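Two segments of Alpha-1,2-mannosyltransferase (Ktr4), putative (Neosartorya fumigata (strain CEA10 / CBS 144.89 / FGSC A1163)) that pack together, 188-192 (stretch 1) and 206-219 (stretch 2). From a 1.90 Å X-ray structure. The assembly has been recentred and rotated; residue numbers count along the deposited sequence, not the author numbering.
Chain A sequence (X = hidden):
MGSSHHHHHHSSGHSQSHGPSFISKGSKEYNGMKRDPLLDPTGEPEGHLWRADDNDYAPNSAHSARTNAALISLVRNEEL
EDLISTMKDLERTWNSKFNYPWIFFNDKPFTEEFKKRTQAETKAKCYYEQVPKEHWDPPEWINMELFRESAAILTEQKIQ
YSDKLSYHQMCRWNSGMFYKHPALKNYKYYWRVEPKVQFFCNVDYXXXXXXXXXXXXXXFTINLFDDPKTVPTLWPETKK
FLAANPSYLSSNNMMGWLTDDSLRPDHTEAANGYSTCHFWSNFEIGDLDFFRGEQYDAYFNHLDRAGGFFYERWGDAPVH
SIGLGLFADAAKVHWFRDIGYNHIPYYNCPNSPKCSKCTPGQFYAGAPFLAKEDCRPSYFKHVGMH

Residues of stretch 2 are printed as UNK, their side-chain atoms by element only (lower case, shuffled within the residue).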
ATOM      1  N   LYS A 188      13.901  -6.457   6.943  1.00 32.24           N
ATOM      2  CA  LYS A 188      12.695  -6.547   7.750  1.00 33.07           C
ATOM      3  C   LYS A 188      11.622  -5.515   7.343  1.00 32.33           C
ATOM      4  O   LYS A 188      10.442  -5.814   7.476  1.00 31.80           O
ATOM      5  CB  LYS A 188      13.036  -6.382   9.224  1.00 34.97           C
ATOM      6  CG  LYS A 188      11.854  -6.556  10.168  1.00 37.97           C
ATOM      7  CD  LYS A 188      12.307  -6.632  11.620  1.00 40.47           C
ATOM      8  CE  LYS A 188      11.138  -6.738  12.583  1.00 42.68           C
ATOM      9  NZ  LYS A 188      10.333  -7.951  12.322  1.00 47.12           N
ATOM     10  N   TYR A 189      12.018  -4.319   6.889  1.00 31.48           N
ATOM     11  CA  TYR A 189      11.048  -3.269   6.531  1.00 31.93           C
ATOM     12  C   TYR A 189      11.191  -2.840   5.097  1.00 32.04           C
ATOM     13  O   TYR A 189      12.282  -2.870   4.527  1.00 31.12           O
ATOM     14  CB  TYR A 189      11.167  -2.057   7.464  1.00 31.39           C
ATOM     15  CG  TYR A 189      10.919  -2.412   8.911  1.00 32.20           C
ATOM     16  CD1 TYR A 189       9.632  -2.420   9.436  1.00 33.10           C
ATOM     17  CD2 TYR A 189      11.972  -2.766   9.750  1.00 32.77           C
ATOM     18  CE1 TYR A 189       9.395  -2.766  10.762  1.00 34.28           C
ATOM     19  CE2 TYR A 189      11.750  -3.115  11.075  1.00 34.15           C
ATOM     20  CZ  TYR A 189      10.464  -3.115  11.579  1.00 33.13           C
ATOM     21  OH  TYR A 189      10.242  -3.465  12.893  1.00 34.66           O
ATOM     22  N   TYR A 190      10.072  -2.438   4.504  1.00 29.98           N
ATOM     23  CA  TYR A 190      10.061  -1.932   3.150  1.00 28.63           C
ATOM     24  C   TYR A 190       9.191  -0.690   3.084  1.00 30.24           C
ATOM     25  O   TYR A 190       8.258  -0.529   3.886  1.00 28.02           O
ATOM     26  CB  TYR A 190       9.556  -3.003   2.174  1.00 29.24           C
ATOM     27  CG  TYR A 190       8.059  -3.260   2.274  1.00 29.22           C
ATOM     28  CD1 TYR A 190       7.545  -4.076   3.273  1.00 29.15           C
ATOM     29  CD2 TYR A 190       7.163  -2.676   1.371  1.00 30.32           C
ATOM     30  CE1 TYR A 190       6.180  -4.304   3.383  1.00 29.99           C
ATOM     31  CE2 TYR A 190       5.792  -2.907   1.468  1.00 29.87           C
ATOM     32  CZ  TYR A 190       5.311  -3.716   2.481  1.00 30.12           C
ATOM     33  OH  TYR A 190       3.963  -3.952   2.611  1.00 29.56           O
ATOM     34  N   TRP A 191       9.520   0.175   2.134  1.00 29.80           N
ATOM     35  CA  TRP A 191       8.687   1.323   1.747  1.00 30.19           C
ATOM     36  C   TRP A 191       8.438   1.124   0.256  1.00 30.87           C
ATOM     37  O   TRP A 191       9.343   1.290  -0.565  1.00 31.11           O
ATOM     38  CB  TRP A 191       9.407   2.644   2.037  1.00 29.86           C
ATOM     39  CG  TRP A 191       8.652   3.926   1.735  1.00 30.28           C
ATOM     40  CD1 TRP A 191       7.594   4.092   0.884  1.00 29.82           C
ATOM     41  CD2 TRP A 191       8.936   5.225   2.267  1.00 31.99           C
ATOM     42  NE1 TRP A 191       7.193   5.392   0.868  1.00 30.53           N
ATOM     43  CE2 TRP A 191       7.993   6.119   1.708  1.00 31.86           C
ATOM     44  CE3 TRP A 191       9.880   5.717   3.178  1.00 31.70           C
ATOM     45  CZ2 TRP A 191       7.962   7.476   2.027  1.00 32.25           C
ATOM     46  CZ3 TRP A 191       9.859   7.076   3.491  1.00 33.24           C
ATOM     47  CH2 TRP A 191       8.898   7.940   2.918  1.00 32.92           C
ATOM     48  N   ARG A 192       7.207   0.746  -0.081  1.00 30.03           N
ATOM     49  CA  ARG A 192       6.808   0.542  -1.460  1.00 30.06           C
ATOM     50  C   ARG A 192       6.531   1.878  -2.144  1.00 30.39           C
ATOM     51  O   ARG A 192       5.790   2.713  -1.620  1.00 28.63           O
ATOM     52  CB  ARG A 192       5.568  -0.356  -1.535  1.00 30.14           C
ATOM     53  CG  ARG A 192       4.972  -0.458  -2.933  1.00 31.44           C
ATOM     54  CD  ARG A 192       3.916  -1.540  -2.987  1.00 33.39           C
ATOM     55  NE  ARG A 192       3.018  -1.347  -4.120  1.00 33.94           N
ATOM     56  CZ  ARG A 192       1.853  -1.974  -4.279  1.00 35.55           C
ATOM     57  NH1 ARG A 192       1.425  -2.862  -3.382  1.00 34.37           N
ATOM     58  NH2 ARG A 192       1.108  -1.702  -5.348  1.00 36.04           N
ATOM     59  N   UNK A 206      13.775   9.166  10.751  1.00 30.79           N
ATOM     60  CA  UNK A 206      13.914   7.894  10.077  1.00 32.51           C
ATOM     61  C   UNK A 206      12.611   7.087  10.265  1.00 31.27           C
ATOM     62  O   UNK A 206      12.365   6.537  11.339  1.00 30.82           O
ATOM     63  o   UNK A 206      14.472   5.274   9.315  1.00 33.97           O
ATOM     64  c   UNK A 206      15.400   5.837   9.947  1.00 35.54           C
ATOM     65  o   UNK A 206      16.559   5.344  10.048  1.00 33.91           O
ATOM     66  c   UNK A 206      15.124   7.148  10.645  1.00 33.21           C
ATOM     67  N   UNK A 207      11.799   7.017   9.212  1.00 30.93           N
ATOM     68  CA  UNK A 207      10.475   6.381   9.312  1.00 31.33           C
ATOM     69  C   UNK A 207      10.594   4.891   9.582  1.00 31.13           C
ATOM     70  O   UNK A 207       9.736   4.314  10.240  1.00 29.86           O
ATOM     71  c   UNK A 207       9.580   6.618   8.070  1.00 31.81           C
ATOM     72  c   UNK A 207      10.127   5.926   6.831  1.00 33.29           C
ATOM     73  c   UNK A 207       9.380   8.111   7.826  1.00 32.53           C
ATOM     74  N   UNK A 208      11.663   4.270   9.090  1.00 29.87           N
ATOM     75  CA  UNK A 208      11.861   2.843   9.308  1.00 30.78           C
ATOM     76  C   UNK A 208      12.141   2.528  10.770  1.00 30.95           C
ATOM     77  O   UNK A 208      11.548   1.604  11.332  1.00 31.91           O
ATOM     78  c   UNK A 208      13.472   2.822   6.016  1.00 30.85           C
ATOM     79  c   UNK A 208      12.061   2.018   4.229  1.00 30.93           C
ATOM     80  c   UNK A 208      13.179   2.726   4.655  1.00 31.04           C
ATOM     81  c   UNK A 208      11.232   1.420   5.165  1.00 30.09           C
ATOM     82  c   UNK A 208      12.984   2.293   8.423  1.00 31.18           C
ATOM     83  c   UNK A 208      11.524   1.516   6.520  1.00 30.08           C
ATOM     84  c   UNK A 208      12.644   2.227   6.965  1.00 30.18           C
ATOM     85  N   UNK A 209      13.013   3.306  11.398  1.00 31.24           N
ATOM     86  CA  UNK A 209      13.306   3.111  12.816  1.00 32.01           C
ATOM     87  C   UNK A 209      12.183   3.621  13.712  1.00 31.02           C
ATOM     88  O   UNK A 209      12.009   3.120  14.816  1.00 30.56           O
ATOM     89  n   UNK A 209      17.399   2.921  14.295  1.00 36.61           N
ATOM     90  n   UNK A 209      18.647   2.585  16.208  1.00 39.27           N
ATOM     91  c   UNK A 209      17.142   3.450  12.952  1.00 35.62           C
ATOM     92  c   UNK A 209      14.648   3.728  13.179  1.00 34.02           C
ATOM     93  n   UNK A 209      19.529   3.837  14.490  1.00 37.58           N
ATOM     94  c   UNK A 209      15.780   3.042  12.428  1.00 34.22           C
ATOM     95  c   UNK A 209      18.528   3.114  14.993  1.00 39.19           C
ATOM     96  N   UNK A 210      11.403   4.584  13.226  1.00 30.23           N
ATOM     97  CA  UNK A 210      10.135   4.928  13.881  1.00 30.30           C
ATOM     98  C   UNK A 210       9.264   3.673  14.000  1.00 29.29           C
ATOM     99  O   UNK A 210       8.792   3.356  15.092  1.00 30.46           O
ATOM    100  c   UNK A 210       6.256   6.988  15.024  1.00 34.76           C
ATOM    101  c   UNK A 210       7.967   6.210  13.504  1.00 30.44           C
ATOM    102  c   UNK A 210       5.633   5.783  13.045  1.00 33.63           C
ATOM    103  c   UNK A 210       9.415   6.068  13.135  1.00 31.02           C
ATOM    104  c   UNK A 210       7.601   6.867  14.668  1.00 32.04           C
ATOM    105  c   UNK A 210       6.976   5.658  12.702  1.00 32.88           C
ATOM    106  c   UNK A 210       5.273   6.446  14.209  1.00 32.83           C
ATOM    107  N   UNK A 211       9.112   2.941  12.894  1.00 29.98           N
ATOM    108  CA  UNK A 211       8.341   1.686  12.863  1.00 32.03           C
ATOM    109  C   UNK A 211       8.955   0.643  13.802  1.00 33.82           C
ATOM    110  O   UNK A 211       8.258   0.032  14.616  1.00 31.56           O
ATOM    111  s   UNK A 211       5.879   1.938  10.411  1.00 40.02           S
ATOM    112  c   UNK A 211       5.473   0.266   9.927  1.00 36.66           C
ATOM    113  c   UNK A 211       7.663   1.926  10.371  1.00 37.16           C
ATOM    114  c   UNK A 211       8.290   1.069  11.464  1.00 33.00           C
ATOM    115  N   UNK A 212      10.262   0.442  13.667  1.00 32.85           N
ATOM    116  CA  UNK A 212      10.956  -0.588  14.429  1.00 34.18           C
ATOM    117  C   UNK A 212      10.918  -0.367  15.936  1.00 33.25           C
ATOM    118  O   UNK A 212      10.632  -1.305  16.680  1.00 35.17           O
ATOM    119  o   UNK A 212      15.129  -1.361  13.456  1.00 40.44           O
ATOM    120  c   UNK A 212      13.125  -1.885  14.614  1.00 38.55           C
ATOM    121  c   UNK A 212      12.400  -0.730  13.952  1.00 35.72           C
ATOM    122  o   UNK A 212      14.678  -3.471  13.819  1.00 46.18           O
ATOM    123  c   UNK A 212      14.405  -2.260  13.909  1.00 39.98           C
ATOM    124  N   UNK A 213      11.174   0.857  16.378  1.00 32.85           N
ATOM    125  CA  UNK A 213      11.200   1.173  17.809  1.00 35.03           C
ATOM    126  C   UNK A 213       9.843   1.017  18.460  1.00 35.99           C
ATOM    127  O   UNK A 213       9.779   0.783  19.661  1.00 35.56           O
ATOM    128  c   UNK A 213      11.682   2.606  18.065  1.00 35.50           C
ATOM    129  o   UNK A 213      13.836   1.805  17.476  1.00 36.93           O
ATOM    130  c   UNK A 213      13.142   2.810  17.703  1.00 36.72           C
ATOM    131  o   UNK A 213      13.568   3.980  17.624  1.00 36.27           O
ATOM    132  N   UNK A 214       8.768   1.151  17.675  1.00 35.08           N
ATOM    133  CA  UNK A 214       7.402   0.974  18.196  1.00 34.89           C
ATOM    134  C   UNK A 214       6.756  -0.372  17.825  1.00 34.33           C
ATOM    135  O   UNK A 214       5.564  -0.576  18.070  1.00 34.25           O
ATOM    136  n   UNK A 214       8.752   7.407  18.475  1.00 36.69           N
ATOM    137  c   UNK A 214       6.513   4.654  17.520  1.00 35.67           C
ATOM    138  c   UNK A 214       6.546   2.146  17.711  1.00 34.82           C
ATOM    139  n   UNK A 214       9.226   5.516  17.251  1.00 36.73           N
ATOM    140  n   UNK A 214       7.078   5.882  18.064  1.00 37.11           N
ATOM    141  c   UNK A 214       6.932   3.456  18.355  1.00 35.09           C
ATOM    142  c   UNK A 214       8.353   6.259  17.934  1.00 36.89           C
ATOM    143  N   UNK A 215       7.543  -1.282  17.254  1.00 33.84           N
ATOM    144  CA  UNK A 215       7.076  -2.585  16.767  1.00 36.33           C
ATOM    145  C   UNK A 215       5.856  -2.480  15.841  1.00 35.67           C
ATOM    146  O   UNK A 215       4.921  -3.288  15.916  1.00 35.94           O
ATOM    147  c   UNK A 215       6.814  -3.522  17.951  1.00 37.92           C
ATOM    148  o   UNK A 215       9.054  -4.294  18.207  1.00 44.82           O
ATOM    149  n   UNK A 215       8.068  -3.449  20.014  1.00 43.32           N
ATOM    150  c   UNK A 215       8.076  -3.790  18.748  1.00 40.49           C
ATOM    151  N   UNK A 216       5.878  -1.479  14.965  1.00 32.98           N
ATOM    152  CA  UNK A 216       4.769  -1.263  14.052  1.00 32.24           C
ATOM    153  C   UNK A 216       4.830  -2.228  12.882  1.00 31.73           C
ATOM    154  O   UNK A 216       5.906  -2.647  12.432  1.00 29.32           O
ATOM    155  c   UNK A 216       3.437   0.976  15.651  1.00 33.51           C
ATOM    156  c   UNK A 216       4.458   2.627  14.085  1.00 33.45           C
ATOM    157  c   UNK A 216       4.587   1.237  14.686  1.00 32.77           C
ATOM    158  c   UNK A 216       4.714   0.189  13.575  1.00 32.53           C
ATOM    159  N   UNK A 217       3.641  -2.582  12.399  1.00 29.20           N
ATOM    160  CA  UNK A 217       3.465  -3.561  11.357  1.00 28.14           C
ATOM    161  C   UNK A 217       3.302  -2.900   9.995  1.00 28.03           C
ATOM    162  O   UNK A 217       3.789  -3.420   9.003  1.00 29.02           O
ATOM    163  c   UNK A 217       2.238  -4.442  11.678  1.00 28.72           C
ATOM    164  c   UNK A 217       1.974  -5.473  10.610  1.00 27.63           C
ATOM    165  o   UNK A 217       2.459  -5.089  12.929  1.00 29.06           O
ATOM    166  N   UNK A 218       2.610  -1.766   9.938  1.00 28.49           N
ATOM    167  CA  UNK A 218       2.199  -1.211   8.651  1.00 28.91           C
ATOM    168  C   UNK A 218       1.850   0.243   8.771  1.00 27.65           C
ATOM    169  O   UNK A 218       1.296   0.671   9.783  1.00 28.06           O
ATOM    170  c   UNK A 218      -1.040  -0.626   5.245  1.00 29.25           C
ATOM    171  c   UNK A 218      -0.506  -1.330   4.188  1.00 30.80           C
ATOM    172  c   UNK A 218       1.021  -2.430   5.685  1.00 29.00           C
ATOM    173  c   UNK A 218       0.503  -1.722   6.763  1.00 29.26           C
ATOM    174  c   UNK A 218       0.981  -1.984   8.163  1.00 28.59           C
ATOM    175  c   UNK A 218       0.532  -2.243   4.406  1.00 29.67           C
ATOM    176  c   UNK A 218      -0.539  -0.824   6.522  1.00 30.06           C
ATOM    177  o   UNK A 218      -1.021  -1.127   2.923  1.00 30.05           O
ATOM    178  N   UNK A 219       2.179   0.995   7.730  1.00 27.51           N
ATOM    179  CA  UNK A 219       1.849   2.396   7.639  1.00 28.40           C
ATOM    180  C   UNK A 219       1.211   2.732   6.306  1.00 28.02           C
ATOM    181  O   UNK A 219       1.637   2.225   5.262  1.00 29.54           O
TER
HETATM  182  O   HOH W   1       7.860  -4.224  13.355  1.00 35.80           O

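Position 206 has two side-chain carbons, the second carrying two oxygens, and it lies out of reach of stretch 1. One of these oxygens accepts from the backbone N of 209 at 3.2 Å and, weakly, from that of 208 at 3.0 Å. This is an N-cap, and the residue is Asp206; its short carboxylate meets amides that the first helical turn leaves unpaired.

Position 207 branches at once, one carbon carrying two others, and one branch tip lies 3.5 Å from Trp191 CZ3. It is Val207, a compact apolar group suited to a buried place beside an indole.

At 208 one carbon leads to a ring of six carbons without oxygen. CA-to-CB points sideways, but the ring reaches the strand, touching Tyr189, Tyr190 and Trp191. This is Phe208, a flat apolar ring that can span three residues: Phe208 CD1 lies 3.7 Å from Tyr189 CB, Phe208 CZ 3.5 Å from Trp191 CB, and Tyr190 C meets the ring edge, 3.6 Å from Phe208 CE1.

Position 209, three carbons, a nitrogen, then a carbon bearing two nitrogens, points away; it is Arg209, a charged residue, partly exposed. Position 210, one carbon then a ring of six carbons, is out of reach of stretch 1: Phe210, an apolar ring suited to burial.

Position 211 is an unbranched run of two carbons, sulfur and carbon. It points toward the strand, the CB of 211 lying 4.1 Å from Tyr189 CE1; this is Met211, a slim apolar neighbour for the ring.

Position 212 has three carbons, the last with two oxygens, and the CA of 212 lies 3.3 Å from Tyr189 OH. It is Glu212, partly exposed as suits a charged residue, its OE2 hydrogen-bonded elsewhere in the structure.

Position 213, two carbons ending in two oxygens, points away: Asp213, a charged group suited to an exposed place. Position 214 has three carbons, a nitrogen, then a carbon bearing two more nitrogens: Arg214, which leaves helical geometry and whose long side chain lets Arg214 NH1 donate to Phe210 O at 3.1 Å.

At 215, two carbons end in one oxygen and one nitrogen: Asn215, whose positive phi (51°) asparagine tolerates well. Position 216 has four carbons forked at the second, their end leading away from stretch 1: Leu216, apolar in a buried place. Position 217, a carbon bearing one oxygen and one carbon, points away: Thr217, small and polar where partly exposed.

Position 218 has one carbon, then a six-carbon ring bearing one oxygen; the ring edge lies 4.2 Å from Tyr190 OH. It is Tyr218, whose hydroxyl is hydrogen-bonded elsewhere. Position 219 has no side-chain atoms: Gly219; nothing of stretch 1 lies within 5.5 Å of an ideal CB.

The contact is chiefly apolar packing, burying 428 Å², with no direct hydrogen bond between the stretches. Tyr189 gives the largest area on stretch 1 and Phe208 the largest on stretch 2, together about half of the total. One water completes the link, accepting from Tyr189 OH (2.5 Å from the water O) and donating to Leu216 O (2.7 Å from the water O).

Stretch 2 206-219: DVFRFMEDRNLTYG
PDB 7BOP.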